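Local structure of FI20010p1 (Drosophila melanogaster, 7CFB) at residues Lys78-Gln83 with Asn106-Arg111; Ala100-Ile105 with Asn139-Lys144; Asp74-Val79 with Lys150-Gln155. The protein is Krimper, a Tudor-domain protein that probably helps assemble the piRNA amplification complex in gene silencing, seen here as its first extended Tudor domain without ligand. All coordinates share one frame; numbering follows the deposited sequence.

Contact 1 of 3, residues Lys78-Gln83 with Asn106-Arg111; sequences KVLQRQ and NNIITR
Ile109 lies between Val79 and Arg82 at the end of helix 74-80. Its CB rests near the carbonyl of Val79, 3.7 Å from Val79 O. From there the side chain forks. CG2, held anti to the backbone N, meets Val79 CG1 at 3.6 Å, the two side chains crossing at about a right angle. CG1 (chi1 -65°) turns to the other flank, and beyond it CD1 comes within 3.6 Å of Arg82 NE, obliquely to the guanidinium, and also reaches Arg82 CG. Arg82, with positive phi, is the C' residue of a Schellman motif that ends the helix, and the carbonyl of Leu80, the last helical residue, is taken up by the strand: Ile109 N donates to its O over 3.2 Å, and the CA-H of Ile108 approaches the same oxygen. In return, Ile109 O receives the CA-H of Leu80. An alanine at Ile109 would probably open a gap between Val79 and Arg82 and take away the apolar support beside Arg82 NE, leaving the guanidinium more dependent on Asn107. The Arg82 guanidinium is also fixed at its edge, where NH1 donates almost straight (169°) and in plane to Asn107 OD1, 3.1 Å away. Asn107 and Ile108 form a G1 beta bulge opposite Asp103.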
loop_
_atom_site.group_PDB
_atom_site.type_symbol
_atom_site.label_atom_id
_atom_site.label_comp_id
_atom_site.label_asym_id
_atom_site.label_seq_id
_atom_site.Cartn_x
_atom_site.Cartn_y
_atom_site.Cartn_z
ATOM N N LYS A 78 6.639 -9.761 7.477
ATOM C CA LYS A 78 6.230 -10.749 8.500
ATOM C C LYS A 78 4.768 -10.531 8.886
ATOM O O LYS A 78 4.084 -11.499 9.060
ATOM C CB LYS A 78 7.136 -10.668 9.722
ATOM C CG LYS A 78 8.456 -11.397 9.621
ATOM C CD LYS A 78 9.149 -11.414 10.959
ATOM C CE LYS A 78 10.633 -11.702 10.912
ATOM N NZ LYS A 78 10.991 -12.659 9.843
ATOM N N VAL A 79 4.337 -9.291 9.057
ATOM C CA VAL A 79 2.910 -9.005 9.377
ATOM C C VAL A 79 2.033 -9.427 8.199
ATOM O O VAL A 79 1.023 -10.033 8.411
ATOM C CB VAL A 79 2.692 -7.520 9.683
ATOM C CG1 VAL A 79 1.227 -7.134 9.596
ATOM C CG2 VAL A 79 3.268 -7.147 11.024
ATOM N N LEU A 80 2.481 -9.137 6.991
ATOM C CA LEU A 80 1.670 -9.417 5.796
ATOM C C LEU A 80 1.396 -10.913 5.655
ATOM O O LEU A 80 0.288 -11.256 5.432
ATOM C CB LEU A 80 2.358 -8.841 4.565
ATOM C CG LEU A 80 1.442 -8.708 3.366
ATOM C CD1 LEU A 80 1.712 -7.434 2.603
ATOM C CD2 LEU A 80 1.558 -9.914 2.466
ATOM N N GLN A 81 2.377 -11.746 5.950
ATOM C CA GLN A 81 2.262 -13.219 5.802
ATOM C C GLN A 81 1.747 -13.884 7.088
ATOM O O GLN A 81 1.892 -15.079 7.216
ATOM C CB GLN A 81 3.565 -13.773 5.257
ATOM C CG GLN A 81 3.811 -13.342 3.833
ATOM C CD GLN A 81 5.193 -13.720 3.389
ATOM O OE1 GLN A 81 5.375 -14.638 2.619
ATOM N NE2 GLN A 81 6.181 -13.012 3.890
ATOM N N ARG A 82 1.253 -13.089 8.029
ATOM C CA ARG A 82 0.649 -13.545 9.297
ATOM C C ARG A 82 1.662 -14.332 10.123
ATOM O O ARG A 82 1.269 -15.279 10.732
ATOM C CB ARG A 82 -0.648 -14.311 9.021
ATOM C CG ARG A 82 -1.747 -13.451 8.428
ATOM C CD ARG A 82 -3.150 -13.883 8.763
ATOM N NE ARG A 82 -3.517 -13.503 10.100
ATOM C CZ ARG A 82 -4.644 -13.838 10.689
ATOM N NH1 ARG A 82 -5.534 -14.558 10.045
ATOM N NH2 ARG A 82 -4.892 -13.426 11.910
ATOM N N GLN A 83 2.922 -13.915 10.102
ATOM C CA GLN A 83 4.005 -14.557 10.869
ATOM C C GLN A 83 4.162 -13.866 12.223
ATOM O O GLN A 83 5.001 -14.299 12.962
ATOM C CB GLN A 83 5.296 -14.578 10.053
ATOM C CG GLN A 83 5.207 -15.418 8.795
ATOM C CD GLN A 83 6.404 -15.262 7.895
ATOM O OE1 GLN A 83 7.283 -14.460 8.129
ATOM N NE2 GLN A 83 6.432 -16.016 6.822
ATOM N N ASN A 106 -8.146 -13.690 1.555
ATOM C CA ASN A 106 -6.815 -14.053 1.018
ATOM C C ASN A 106 -5.758 -14.195 2.108
ATOM O O ASN A 106 -4.627 -14.323 1.791
ATOM C CB ASN A 106 -6.476 -13.173 -0.164
ATOM C CG ASN A 106 -7.578 -13.268 -1.183
ATOM O OD1 ASN A 106 -8.277 -12.307 -1.413
ATOM N ND2 ASN A 106 -7.767 -14.437 -1.750
ATOM N N ASN A 107 -6.172 -14.095 3.348
ATOM C CA ASN A 107 -5.287 -14.318 4.515
ATOM C C ASN A 107 -4.013 -13.458 4.535
ATOM O O ASN A 107 -2.960 -14.006 4.801
ATOM C CB ASN A 107 -5.017 -15.807 4.713
ATOM C CG ASN A 107 -4.844 -16.163 6.169
ATOM O OD1 ASN A 107 -5.387 -15.505 7.048
ATOM N ND2 ASN A 107 -4.044 -17.175 6.422
ATOM N N ILE A 108 -4.099 -12.163 4.258
ATOM C CA ILE A 108 -2.899 -11.291 4.398
ATOM C C ILE A 108 -3.274 -10.077 5.238
ATOM O O ILE A 108 -4.426 -9.779 5.336
ATOM C CB ILE A 108 -2.270 -10.886 3.061
ATOM C CG1 ILE A 108 -3.074 -9.814 2.338
ATOM C CG2 ILE A 108 -1.981 -12.081 2.188
ATOM C CD1 ILE A 108 -2.247 -9.001 1.406
ATOM N N ILE A 109 -2.300 -9.478 5.898
ATOM C CA ILE A 109 -2.563 -8.281 6.730
ATOM C C ILE A 109 -1.686 -7.144 6.206
ATOM O O ILE A 109 -0.477 -7.279 6.215
ATOM C CB ILE A 109 -2.326 -8.595 8.206
ATOM C CG1 ILE A 109 -3.321 -9.631 8.723
ATOM C CG2 ILE A 109 -2.333 -7.336 9.027
ATOM C CD1 ILE A 109 -3.124 -9.971 10.161
ATOM N N THR A 110 -2.310 -6.037 5.843
ATOM C CA THR A 110 -1.564 -4.918 5.227
ATOM C C THR A 110 -1.726 -3.624 6.022
ATOM O O THR A 110 -2.730 -3.474 6.661
ATOM C CB THR A 110 -2.020 -4.755 3.782
ATOM O OG1 THR A 110 -1.058 -4.012 3.049
ATOM C CG2 THR A 110 -3.382 -4.124 3.671
ATOM N N ARG A 111 -0.746 -2.732 5.907
ATOM C CA ARG A 111 -0.729 -1.421 6.602
ATOM C C ARG A 111 -1.737 -0.498 5.931
ATOM O O ARG A 111 -1.836 -0.527 4.744
ATOM C CB ARG A 111 0.682 -0.845 6.722
ATOM C CG ARG A 111 1.672 -1.762 7.411
ATOM C CD ARG A 111 2.876 -1.021 7.922
ATOM N NE ARG A 111 3.622 -0.484 6.815
ATOM C CZ ARG A 111 4.493 0.485 6.892
ATOM N NH1 ARG A 111 4.762 1.058 8.037
ATOM N NH2 ARG A 111 5.083 0.896 5.807
#

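Contact 2 of 3, residues Ala100-Ile105 with Asn139-Lys144; sequences AVLDSI and NETIFK
The carbonyl oxygen of Ala100 takes one N-H bond from the opposing strand, from Phe143 N over 2.9 Å, and a weaker, bent CA-H contact from Ile142, 3.3 Å from Ile142 CA to Ala100 O. Phe143 N stands above the carbonyl plane, 38° out of it. The return bond runs from Ala100 N to Phe143 O, also 2.9 Å, which makes Ala100 and Phe143 an antiparallel hydrogen-bonded pair, whereas Val101 and Ile142 beside them form a non-hydrogen-bonded one. Two residues further on, Leu102 N meets Thr141 O nearly head-on, at a C=O...N angle of 175° and a distance of 3.0 Å. Past this bond Thr141 N donates to a water 3.1 Å away, whose further link to Leu102 O is too short to be trusted.

The side chains of Ala100 and Phe143 share one face of the sheet. Leu102 CB meets the Phe143 ring at its edge, 3.7 Å from CE2, and Ile109 packs against the same ring. Leu102 CG stands anti to the backbone N (chi1 166°); the side chain lies alongside that of Thr141, and its CD2 is 3.9 Å from Thr141 CG2. On the other face Val101 CG2 touches Ile142 CG2 at 4.1 Å, and also Glu140 CB, while the Glu140 carboxylate bends back to the N-H groups of Gly138 and Asp137. Strand 142-144 also pairs with strand 87-89, through backbone bonding of Ile142 with Leu89. Such antiparallel strand pairing is characteristic of the Tudor fold, a member of the SH3 clan.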
loop_
_atom_site.group_PDB
_atom_site.type_symbol
_atom_site.label_atom_id
_atom_site.label_comp_id
_atom_site.label_asym_id
_atom_site.label_seq_id
_atom_site.Cartn_x
_atom_site.Cartn_y
_atom_site.Cartn_z
ATOM N N ALA A 100 -3.151 -1.823 10.919
ATOM C CA ALA A 100 -3.201 -2.965 9.994
ATOM C C ALA A 100 -4.639 -3.433 9.782
ATOM O O ALA A 100 -5.454 -3.270 10.657
ATOM C CB ALA A 100 -2.318 -4.059 10.508
ATOM N N VAL A 101 -4.900 -3.938 8.591
ATOM C CA VAL A 101 -6.225 -4.471 8.225
ATOM C C VAL A 101 -6.037 -5.881 7.677
ATOM O O VAL A 101 -5.088 -6.137 7.008
ATOM C CB VAL A 101 -6.995 -3.540 7.279
ATOM C CG1 VAL A 101 -6.262 -3.276 5.987
ATOM C CG2 VAL A 101 -8.405 -4.016 7.029
ATOM N N LEU A 102 -6.965 -6.750 8.007
ATOM C CA LEU A 102 -6.889 -8.145 7.552
ATOM C C LEU A 102 -7.734 -8.342 6.306
ATOM O O LEU A 102 -8.844 -7.915 6.291
ATOM C CB LEU A 102 -7.374 -9.060 8.679
ATOM C CG LEU A 102 -7.666 -10.491 8.244
ATOM C CD1 LEU A 102 -6.396 -11.260 7.993
ATOM C CD2 LEU A 102 -8.532 -11.198 9.255
ATOM N N ASP A 103 -7.127 -8.883 5.274
ATOM C CA ASP A 103 -7.883 -9.363 4.103
ATOM C C ASP A 103 -8.177 -10.814 4.499
ATOM O O ASP A 103 -7.279 -11.603 4.423
ATOM C CB ASP A 103 -7.069 -9.249 2.819
ATOM C CG ASP A 103 -7.740 -9.924 1.648
ATOM O OD1 ASP A 103 -8.726 -10.581 1.869
ATOM O OD2 ASP A 103 -7.277 -9.769 0.546
ATOM N N SER A 104 -9.365 -11.079 5.037
ATOM C CA SER A 104 -9.711 -12.431 5.548
ATOM C C SER A 104 -9.810 -13.485 4.451
ATOM O O SER A 104 -9.325 -14.561 4.674
ATOM C CB SER A 104 -10.843 -12.446 6.516
ATOM O OG SER A 104 -12.056 -12.124 5.902
ATOM N N ILE A 105 -10.347 -13.135 3.301
ATOM C CA ILE A 105 -10.458 -14.131 2.205
ATOM C C ILE A 105 -9.074 -14.609 1.768
ATOM O O ILE A 105 -8.869 -15.805 1.732
ATOM C CB ILE A 105 -11.215 -13.526 1.008
ATOM C CG1 ILE A 105 -12.499 -12.828 1.436
ATOM C CG2 ILE A 105 -11.510 -14.594 -0.013
ATOM C CD1 ILE A 105 -13.540 -13.743 1.979
ATOM N N ASN A 139 -16.442 -2.300 9.295
ATOM C CA ASN A 139 -16.747 -3.643 9.832
ATOM C C ASN A 139 -15.512 -4.531 9.677
ATOM O O ASN A 139 -15.579 -5.672 10.027
ATOM C CB ASN A 139 -17.898 -4.274 9.050
ATOM C CG ASN A 139 -17.536 -4.440 7.598
ATOM O OD1 ASN A 139 -16.560 -3.888 7.150
ATOM N ND2 ASN A 139 -18.296 -5.201 6.850
ATOM N N GLU A 140 -14.439 -3.984 9.096
ATOM C CA GLU A 140 -13.192 -4.750 8.819
ATOM C C GLU A 140 -12.453 -5.118 10.111
ATOM O O GLU A 140 -12.490 -4.320 11.068
ATOM C CB GLU A 140 -12.280 -3.953 7.883
ATOM C CG GLU A 140 -12.842 -3.794 6.482
ATOM C CD GLU A 140 -13.716 -2.567 6.286
ATOM O OE1 GLU A 140 -14.015 -1.889 7.290
ATOM O OE2 GLU A 140 -14.096 -2.291 5.131
ATOM N N THR A 141 -11.810 -6.293 10.116
ATOM C CA THR A 141 -11.004 -6.773 11.257
ATOM C C THR A 141 -9.681 -6.014 11.198
ATOM O O THR A 141 -8.965 -6.199 10.241
ATOM C CB THR A 141 -10.714 -8.261 11.089
ATOM O OG1 THR A 141 -11.956 -8.920 11.262
ATOM C CG2 THR A 141 -9.715 -8.777 12.089
ATOM N N ILE A 142 -9.383 -5.232 12.224
ATOM C CA ILE A 142 -8.184 -4.356 12.221
ATOM C C ILE A 142 -7.320 -4.604 13.453
ATOM O O ILE A 142 -7.839 -5.026 14.463
ATOM C CB ILE A 142 -8.610 -2.886 12.107
ATOM C CG1 ILE A 142 -9.411 -2.430 13.318
ATOM C CG2 ILE A 142 -9.364 -2.648 10.825
ATOM C CD1 ILE A 142 -9.342 -0.978 13.557
ATOM N N PHE A 143 -6.040 -4.300 13.333
ATOM C CA PHE A 143 -5.059 -4.509 14.414
ATOM C C PHE A 143 -4.113 -3.327 14.563
ATOM O O PHE A 143 -3.953 -2.554 13.648
ATOM C CB PHE A 143 -4.150 -5.675 14.068
ATOM C CG PHE A 143 -4.862 -6.914 13.618
ATOM C CD1 PHE A 143 -5.405 -7.783 14.535
ATOM C CD2 PHE A 143 -4.994 -7.198 12.277
ATOM C CE1 PHE A 143 -6.050 -8.925 14.111
ATOM C CE2 PHE A 143 -5.644 -8.336 11.853
ATOM C CZ PHE A 143 -6.152 -9.206 12.778
ATOM N N LYS A 144 -3.551 -3.238 15.759
ATOM C CA LYS A 144 -2.516 -2.273 16.160
ATOM C C LYS A 144 -1.158 -2.836 15.752
ATOM O O LYS A 144 -0.940 -4.006 15.868
ATOM C CB LYS A 144 -2.548 -2.071 17.669
ATOM C CG LYS A 144 -1.621 -0.982 18.174
ATOM C CD LYS A 144 -1.007 -1.317 19.495
ATOM C CE LYS A 144 -1.538 -0.451 20.602
ATOM N NZ LYS A 144 -0.826 0.845 20.632
HETATM O O HOH W 1 -11.056 -7.401 7.332
#

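Contact 3 of 3, residues Asp74-Val79 with Lys150-Gln155; sequences DRIKKV and KRLPAQ
Ile76 and Leu152 both turn their first side-chain branch anti to the carbonyl carbon, with Ile76 CG1 at chi1 -56° and Leu152 CG at chi1 -75°. Both side chains start out toward the opposite segment, and with the second torsion extended in each they slide past one another in opposite directions rather than meeting head-on. Leu152 CD1 settles against Ile76 CG1 at 3.8 Å, while Ile76 CD1 reaches back to Leu152 CB at 3.9 Å; the two CD1 atoms themselves are 4.0 Å apart. The contact is thus almost purely apolar, and no hydrogen bond joins 74-79 to 150-155.

Two neighbours flank this pair. Arg75 offers only its base, its CB lying 4.3 Å from Leu152 CD1, before the chain bends away to bring NE into a salt bridge with Asp148. On the other flank, Gln155 NE2 lies 4.2 Å from Ile76 CD1 and makes a weak hydrogen bond of 3.3 Å to Pro153 O, while Gln155 OE1 accepts from the backbone N of Trp69, which probably limits the rotation of the amide. Pro153 O has a second donor in Arg111 NH2, and Leu152 O takes Arg111 NH1, so the loop backbone is pinned by one guanidinium, from a residue of strand 108-117 that also pairs with Asp129 and lies against Ile76.

Ile149 of helix 147-150 packs on Ile76 and Val79 and also touches Arg75. Helix 74-80 thus lies beside helix 147-150 and the loop that leads from it to strand 157-161.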
loop_
_atom_site.group_PDB
_atom_site.type_symbol
_atom_site.label_atom_id
_atom_site.label_comp_id
_atom_site.label_asym_id
_atom_site.label_seq_id
_atom_site.Cartn_x
_atom_site.Cartn_y
_atom_site.Cartn_z
ATOM N N ASP A 74 11.427 -5.922 6.376
ATOM C CA ASP A 74 11.155 -7.326 6.761
ATOM C C ASP A 74 10.013 -7.433 7.774
ATOM O O ASP A 74 9.206 -8.313 7.595
ATOM C CB ASP A 74 12.418 -8.011 7.278
ATOM C CG ASP A 74 12.255 -9.502 7.473
ATOM O OD1 ASP A 74 12.311 -10.211 6.491
ATOM O OD2 ASP A 74 12.024 -9.921 8.608
ATOM N N ARG A 75 9.915 -6.536 8.735
ATOM C CA ARG A 75 8.826 -6.635 9.737
ATOM C C ARG A 75 7.455 -6.496 9.064
ATOM O O ARG A 75 6.547 -7.155 9.514
ATOM C CB ARG A 75 9.050 -5.672 10.891
ATOM C CG ARG A 75 10.290 -5.995 11.703
ATOM C CD ARG A 75 9.989 -6.843 12.908
ATOM N NE ARG A 75 9.338 -6.112 13.954
ATOM C CZ ARG A 75 8.779 -6.683 14.986
ATOM N NH1 ARG A 75 8.782 -7.991 15.067
ATOM N NH2 ARG A 75 8.220 -5.962 15.925
ATOM N N ILE A 76 7.332 -5.621 8.068
ATOM C CA ILE A 76 6.050 -5.451 7.336
ATOM C C ILE A 76 5.749 -6.763 6.624
ATOM O O ILE A 76 4.641 -7.209 6.701
ATOM C CB ILE A 76 6.113 -4.289 6.337
ATOM C CG1 ILE A 76 6.504 -2.970 6.999
ATOM C CG2 ILE A 76 4.819 -4.198 5.554
ATOM C CD1 ILE A 76 7.056 -1.964 6.039
ATOM N N LYS A 77 6.760 -7.369 6.022
ATOM C CA LYS A 77 6.576 -8.648 5.300
ATOM C C LYS A 77 6.081 -9.718 6.275
ATOM O O LYS A 77 5.191 -10.434 5.930
ATOM C CB LYS A 77 7.892 -9.057 4.649
ATOM C CG LYS A 77 8.474 -8.067 3.658
ATOM C CD LYS A 77 9.585 -8.661 2.855
ATOM C CE LYS A 77 10.810 -7.786 2.740
ATOM N NZ LYS A 77 11.679 -8.199 1.621
ATOM N N LYS A 78 6.639 -9.761 7.477
ATOM C CA LYS A 78 6.230 -10.749 8.500
ATOM C C LYS A 78 4.768 -10.531 8.886
ATOM O O LYS A 78 4.084 -11.499 9.060
ATOM C CB LYS A 78 7.136 -10.668 9.722
ATOM C CG LYS A 78 8.456 -11.397 9.621
ATOM C CD LYS A 78 9.149 -11.414 10.959
ATOM C CE LYS A 78 10.633 -11.702 10.912
ATOM N NZ LYS A 78 10.991 -12.659 9.843
ATOM N N VAL A 79 4.337 -9.291 9.057
ATOM C CA VAL A 79 2.910 -9.005 9.377
ATOM C C VAL A 79 2.033 -9.427 8.199
ATOM O O VAL A 79 1.023 -10.033 8.411
ATOM C CB VAL A 79 2.692 -7.520 9.683
ATOM C CG1 VAL A 79 1.227 -7.134 9.596
ATOM C CG2 VAL A 79 3.268 -7.147 11.024
ATOM N N LYS A 150 4.939 0.314 12.753
ATOM C CA LYS A 150 4.088 1.481 12.514
ATOM C C LYS A 150 4.945 2.596 11.908
ATOM O O LYS A 150 4.487 3.222 10.992
ATOM C CB LYS A 150 3.449 1.854 13.848
ATOM C CG LYS A 150 2.589 3.101 13.861
ATOM C CD LYS A 150 1.591 3.131 14.972
ATOM C CE LYS A 150 1.756 4.343 15.852
ATOM N NZ LYS A 150 0.519 4.681 16.583
ATOM N N ARG A 151 6.173 2.756 12.391
ATOM C CA ARG A 151 7.090 3.862 12.015
ATOM C C ARG A 151 7.869 3.598 10.729
ATOM O O ARG A 151 8.539 4.491 10.310
ATOM C CB ARG A 151 8.019 4.192 13.181
ATOM C CG ARG A 151 7.355 4.971 14.300
ATOM C CD ARG A 151 8.255 5.072 15.504
ATOM N NE ARG A 151 7.643 5.723 16.626
ATOM C CZ ARG A 151 7.578 7.017 16.796
ATOM N NH1 ARG A 151 8.088 7.824 15.891
ATOM N NH2 ARG A 151 6.987 7.508 17.858
ATOM N N LEU A 152 7.773 2.412 10.150
ATOM C CA LEU A 152 8.521 2.114 8.910
ATOM C C LEU A 152 7.978 2.905 7.714
ATOM O O LEU A 152 6.806 3.126 7.650
ATOM C CB LEU A 152 8.504 0.613 8.659
ATOM C CG LEU A 152 9.419 -0.187 9.573
ATOM C CD1 LEU A 152 9.142 -1.665 9.427
ATOM C CD2 LEU A 152 10.874 0.113 9.281
ATOM N N PRO A 153 8.811 3.306 6.741
ATOM C CA PRO A 153 8.345 4.065 5.588
ATOM C C PRO A 153 7.348 3.321 4.685
ATOM O O PRO A 153 7.440 2.161 4.530
ATOM C CB PRO A 153 9.617 4.318 4.782
ATOM C CG PRO A 153 10.716 4.158 5.776
ATOM C CD PRO A 153 10.238 3.078 6.714
ATOM N N ALA A 154 6.413 4.063 4.122
ATOM C CA ALA A 154 5.428 3.475 3.207
ATOM C C ALA A 154 6.206 2.934 2.025
ATOM O O ALA A 154 7.004 3.638 1.501
ATOM C CB ALA A 154 4.450 4.530 2.774
ATOM N N GLN A 155 5.950 1.702 1.664
ATOM C CA GLN A 155 6.636 1.047 0.537
ATOM C C GLN A 155 6.256 1.664 -0.809
ATOM O O GLN A 155 7.101 1.744 -1.657
ATOM C CB GLN A 155 6.392 -0.457 0.588
ATOM C CG GLN A 155 7.011 -1.093 1.820
ATOM C CD GLN A 155 8.503 -0.906 1.810
ATOM O OE1 GLN A 155 9.184 -1.410 0.955
ATOM N NE2 GLN A 155 9.013 -0.165 2.758
#

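Contacts 1 and 3 share helix 74-80, and their centres lie about 10 Å apart: its last turn meets strand 108-117 in contact 1, and Ile76, a turn earlier, meets the segment 150-155 in contact 3. Arg111, at the end of contact 1, reaches that segment directly. Contact 2 lies about 10 Å from contact 1, centre to centre, in the same antiparallel sheet, where strands 99-103 and 108-117 are neighbours; contacts 2 and 3 are about 16 Å apart, centre to centre, and do not touch. Along the chain, contacts 1 and 2 interleave, and contact 2 falls within the chain loop closed by contact 3. Together they tie the helix, sheet and loop of the Tudor domain into one unit.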